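Local coordinates for galactose mutarotase-like protein (Clostridium acetobutylicum, PDB 3OS7), which probably binds carbohydrate and, like the aldose 1-epimerases, may interconvert the anomers of an aldose sugar, at residues G195-S206 with F261-K271. Residues are numbered along the deposited sequence; the frame is centred on the assembly and turned at random.
Sequences GSEDSNCRVKIS and FRGACIEDASK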
# COMPACT_ATOMS: atom_id res chain seq x y z
N GLY A 195 -17.40 -15.72 11.50
CA GLY A 195 -17.37 -17.06 12.07
C GLY A 195 -15.97 -17.63 12.13
O GLY A 195 -15.78 -18.85 12.15
N SER A 196 -14.98 -16.75 12.13
CA SER A 196 -13.61 -17.16 12.30
C SER A 196 -12.99 -16.32 13.41
O SER A 196 -13.72 -15.63 14.12
CB SER A 196 -12.86 -17.03 11.00
OG SER A 196 -11.60 -17.60 11.19
N GLU A 197 -11.67 -16.36 13.58
CA GLU A 197 -11.03 -15.66 14.67
C GLU A 197 -9.68 -15.15 14.17
O GLU A 197 -9.12 -15.78 13.27
CB GLU A 197 -10.81 -16.64 15.84
CG GLU A 197 -11.11 -16.07 17.21
CD GLU A 197 -12.60 -15.85 17.43
OE1 GLU A 197 -13.34 -16.85 17.63
OE2 GLU A 197 -13.04 -14.68 17.43
N ASP A 198 -9.15 -14.08 14.77
CA ASP A 198 -7.82 -13.58 14.39
C ASP A 198 -6.72 -14.65 14.48
O ASP A 198 -5.82 -14.71 13.62
CB ASP A 198 -7.43 -12.28 15.13
CG ASP A 198 -7.50 -12.39 16.65
OD1 ASP A 198 -7.73 -13.50 17.17
OD2 ASP A 198 -7.29 -11.35 17.33
N SER A 199 -6.82 -15.56 15.47
CA SER A 199 -5.87 -16.66 15.69
C SER A 199 -5.92 -17.74 14.61
O SER A 199 -5.06 -18.61 14.55
CB SER A 199 -6.15 -17.32 17.05
OG SER A 199 -7.49 -17.81 17.10
N ASN A 200 -6.95 -17.73 13.77
CA ASN A 200 -7.04 -18.69 12.68
C ASN A 200 -6.24 -18.26 11.45
O ASN A 200 -6.15 -19.03 10.50
CB ASN A 200 -8.48 -18.92 12.27
CG ASN A 200 -9.27 -19.56 13.36
OD1 ASN A 200 -8.69 -20.03 14.33
ND2 ASN A 200 -10.60 -19.55 13.25
N CYS A 201 -5.71 -17.05 11.45
CA CYS A 201 -5.07 -16.51 10.25
C CYS A 201 -3.56 -16.62 10.29
O CYS A 201 -2.94 -16.26 11.28
CB CYS A 201 -5.45 -15.06 10.04
SG CYS A 201 -7.20 -14.88 9.59
N ARG A 202 -2.97 -17.08 9.17
CA ARG A 202 -1.52 -17.14 9.02
C ARG A 202 -1.10 -16.26 7.86
O ARG A 202 -1.74 -16.28 6.81
CB ARG A 202 -1.06 -18.55 8.71
CG ARG A 202 -1.50 -19.60 9.70
CD ARG A 202 -0.71 -19.51 10.95
NE ARG A 202 -0.72 -20.77 11.68
CZ ARG A 202 0.21 -21.12 12.56
NH1 ARG A 202 1.26 -20.31 12.80
NH2 ARG A 202 0.13 -22.30 13.17
N VAL A 203 -0.02 -15.51 8.05
CA VAL A 203 0.51 -14.62 7.00
C VAL A 203 1.81 -15.20 6.39
O VAL A 203 2.73 -15.54 7.12
CB VAL A 203 0.75 -13.19 7.50
CG1 VAL A 203 1.40 -12.36 6.39
CG2 VAL A 203 -0.60 -12.53 7.89
N LYS A 204 1.84 -15.33 5.06
CA LYS A 204 3.06 -15.69 4.32
C LYS A 204 3.49 -14.51 3.49
O LYS A 204 2.65 -13.75 3.03
CB LYS A 204 2.82 -16.89 3.41
CG LYS A 204 2.43 -18.15 4.18
CD LYS A 204 1.88 -19.23 3.25
CE LYS A 204 1.60 -20.50 4.03
NZ LYS A 204 1.23 -21.62 3.14
N ILE A 205 4.78 -14.32 3.35
CA ILE A 205 5.36 -13.22 2.60
C ILE A 205 6.62 -13.73 1.92
O ILE A 205 7.42 -14.41 2.55
CB ILE A 205 5.77 -12.02 3.50
CG1 ILE A 205 4.63 -11.54 4.39
CG2 ILE A 205 6.29 -10.85 2.63
CD1 ILE A 205 5.09 -10.51 5.47
N SER A 206 6.83 -13.33 0.66
CA SER A 206 7.99 -13.82 -0.11
C SER A 206 9.25 -13.02 0.24
O SER A 206 9.77 -12.28 -0.59
CB SER A 206 7.68 -13.79 -1.62
OG SER A 206 7.36 -12.48 -2.07
N PHE A 261 5.82 -16.15 -7.95
CA PHE A 261 4.93 -15.30 -7.17
C PHE A 261 5.78 -14.41 -6.31
O PHE A 261 6.78 -14.86 -5.75
CB PHE A 261 4.05 -16.16 -6.28
CG PHE A 261 3.16 -15.36 -5.37
CD1 PHE A 261 1.98 -14.83 -5.83
CD2 PHE A 261 3.52 -15.12 -4.06
CE1 PHE A 261 1.17 -14.07 -5.00
CE2 PHE A 261 2.71 -14.37 -3.22
CZ PHE A 261 1.55 -13.85 -3.68
N ARG A 262 5.37 -13.15 -6.22
CA ARG A 262 5.92 -12.21 -5.28
C ARG A 262 4.75 -11.55 -4.55
O ARG A 262 3.77 -11.14 -5.16
CB ARG A 262 6.79 -11.16 -5.97
CG ARG A 262 7.35 -10.06 -5.03
CD ARG A 262 8.13 -8.95 -5.76
NE ARG A 262 9.32 -9.55 -6.32
CZ ARG A 262 10.53 -9.03 -6.38
NH1 ARG A 262 10.81 -7.84 -5.90
NH2 ARG A 262 11.51 -9.74 -6.92
N GLY A 263 4.85 -11.50 -3.22
CA GLY A 263 3.83 -10.83 -2.43
C GLY A 263 3.53 -11.56 -1.15
O GLY A 263 4.40 -12.21 -0.58
N ALA A 264 2.29 -11.43 -0.72
CA ALA A 264 1.84 -11.96 0.54
C ALA A 264 0.53 -12.68 0.39
O ALA A 264 -0.21 -12.49 -0.57
CB ALA A 264 1.74 -10.81 1.62
N CYS A 265 0.23 -13.49 1.39
CA CYS A 265 -1.10 -14.02 1.52
C CYS A 265 -1.47 -14.23 2.96
O CYS A 265 -0.60 -14.31 3.83
CB CYS A 265 -1.30 -15.30 0.72
SG CYS A 265 -0.50 -16.78 1.37
N ILE A 266 -2.78 -14.25 3.19
CA ILE A 266 -3.36 -14.46 4.52
C ILE A 266 -4.28 -15.68 4.37
O ILE A 266 -5.22 -15.65 3.58
CB ILE A 266 -4.17 -13.27 5.02
CG1 ILE A 266 -3.38 -11.97 4.90
CG2 ILE A 266 -4.66 -13.52 6.47
CD1 ILE A 266 -4.22 -10.68 5.27
N GLU A 267 -3.95 -16.75 5.09
CA GLU A 267 -4.64 -18.04 4.99
C GLU A 267 -5.46 -18.25 6.25
O GLU A 267 -4.94 -18.12 7.36
CB GLU A 267 -3.64 -19.20 4.86
CG GLU A 267 -2.95 -19.26 3.48
CD GLU A 267 -1.98 -20.39 3.32
OE1 GLU A 267 -1.81 -21.19 4.27
OE2 GLU A 267 -1.41 -20.50 2.22
N ASP A 268 -6.72 -18.59 6.05
CA ASP A 268 -7.61 -19.07 7.11
C ASP A 268 -8.04 -20.49 6.74
O ASP A 268 -9.04 -20.73 6.04
CB ASP A 268 -8.81 -18.14 7.25
CG ASP A 268 -9.64 -18.45 8.46
OD1 ASP A 268 -9.55 -19.61 8.95
OD2 ASP A 268 -10.37 -17.53 8.91
N ALA A 269 -7.23 -21.44 7.18
CA ALA A 269 -7.46 -22.85 6.92
C ALA A 269 -8.84 -23.29 7.43
O ALA A 269 -9.52 -24.06 6.78
CB ALA A 269 -6.29 -23.75 7.56
N SER A 270 -9.26 -22.74 8.56
CA SER A 270 -10.56 -23.08 9.16
C SER A 270 -11.71 -22.80 8.18
O SER A 270 -12.75 -23.47 8.25
CB SER A 270 -10.77 -22.32 10.48
OG SER A 270 -11.29 -21.00 10.29
N LYS A 271 -11.52 -21.83 7.28
CA LYS A 271 -12.54 -21.52 6.26
C LYS A 271 -12.10 -21.89 4.83
O LYS A 271 -12.77 -21.55 3.87
CB LYS A 271 -12.88 -20.04 6.35
CG LYS A 271 -13.49 -19.65 7.68
CD LYS A 271 -14.86 -20.30 7.84
CE LYS A 271 -15.61 -19.84 9.07
NZ LYS A 271 -17.00 -20.40 9.06
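The carboxylate of Asp268 is gripped by two serine hydroxyls, one on each oxygen. Ser196 OG donates to Asp268 OD2 at 2.6 Å, on the syn lone pair. Ser270 OG donates to Asp268 OD1 at 2.6 Å, also on the syn side but 21° out of the carboxylate plane. Asp268 has CG anti to its own backbone N (chi1 -171°), which lets the carboxylate reach across to Ser196. This clamp closes one end of an antiparallel strand pair, 201-205 with 263-268. Arg202 pairs with Glu267, and Lys204 with Cys265, each through two backbone hydrogen bonds.

Beyond them Ser206 N donates to Gly263 O. The Ser206 hydroxyl accepts from the amide of the same glycine: Gly263 N lies 2.9 Å from Ser206 OG in a nearly straight bond. The same OG also bonds Lys252 O on the neighbouring strand 246-256.

The two faces of the pair differ. On one, Val203 and Ile266 run alongside each other in the same direction, CG2 of Val203 4.1 Å from CG1 of Ile266; Ile205 CG1 meets Ala264 CB nearby. On the other, the extended Lys204 chain passes Cys265 SG at its CB and CD. Lys204 NZ then forms a salt bridge with Glu267 OE2 at 3.0 Å, coming from 34° out of the carboxylate plane. Arg274 NE, on strand 273-279, forms a second salt bridge with Glu267 OE2.

Glu267 thus answers cations from the strands on both sides of its own, which probably keeps it ionised, and the charge pairs link three adjacent strands of this beta-rich mutarotase-like fold.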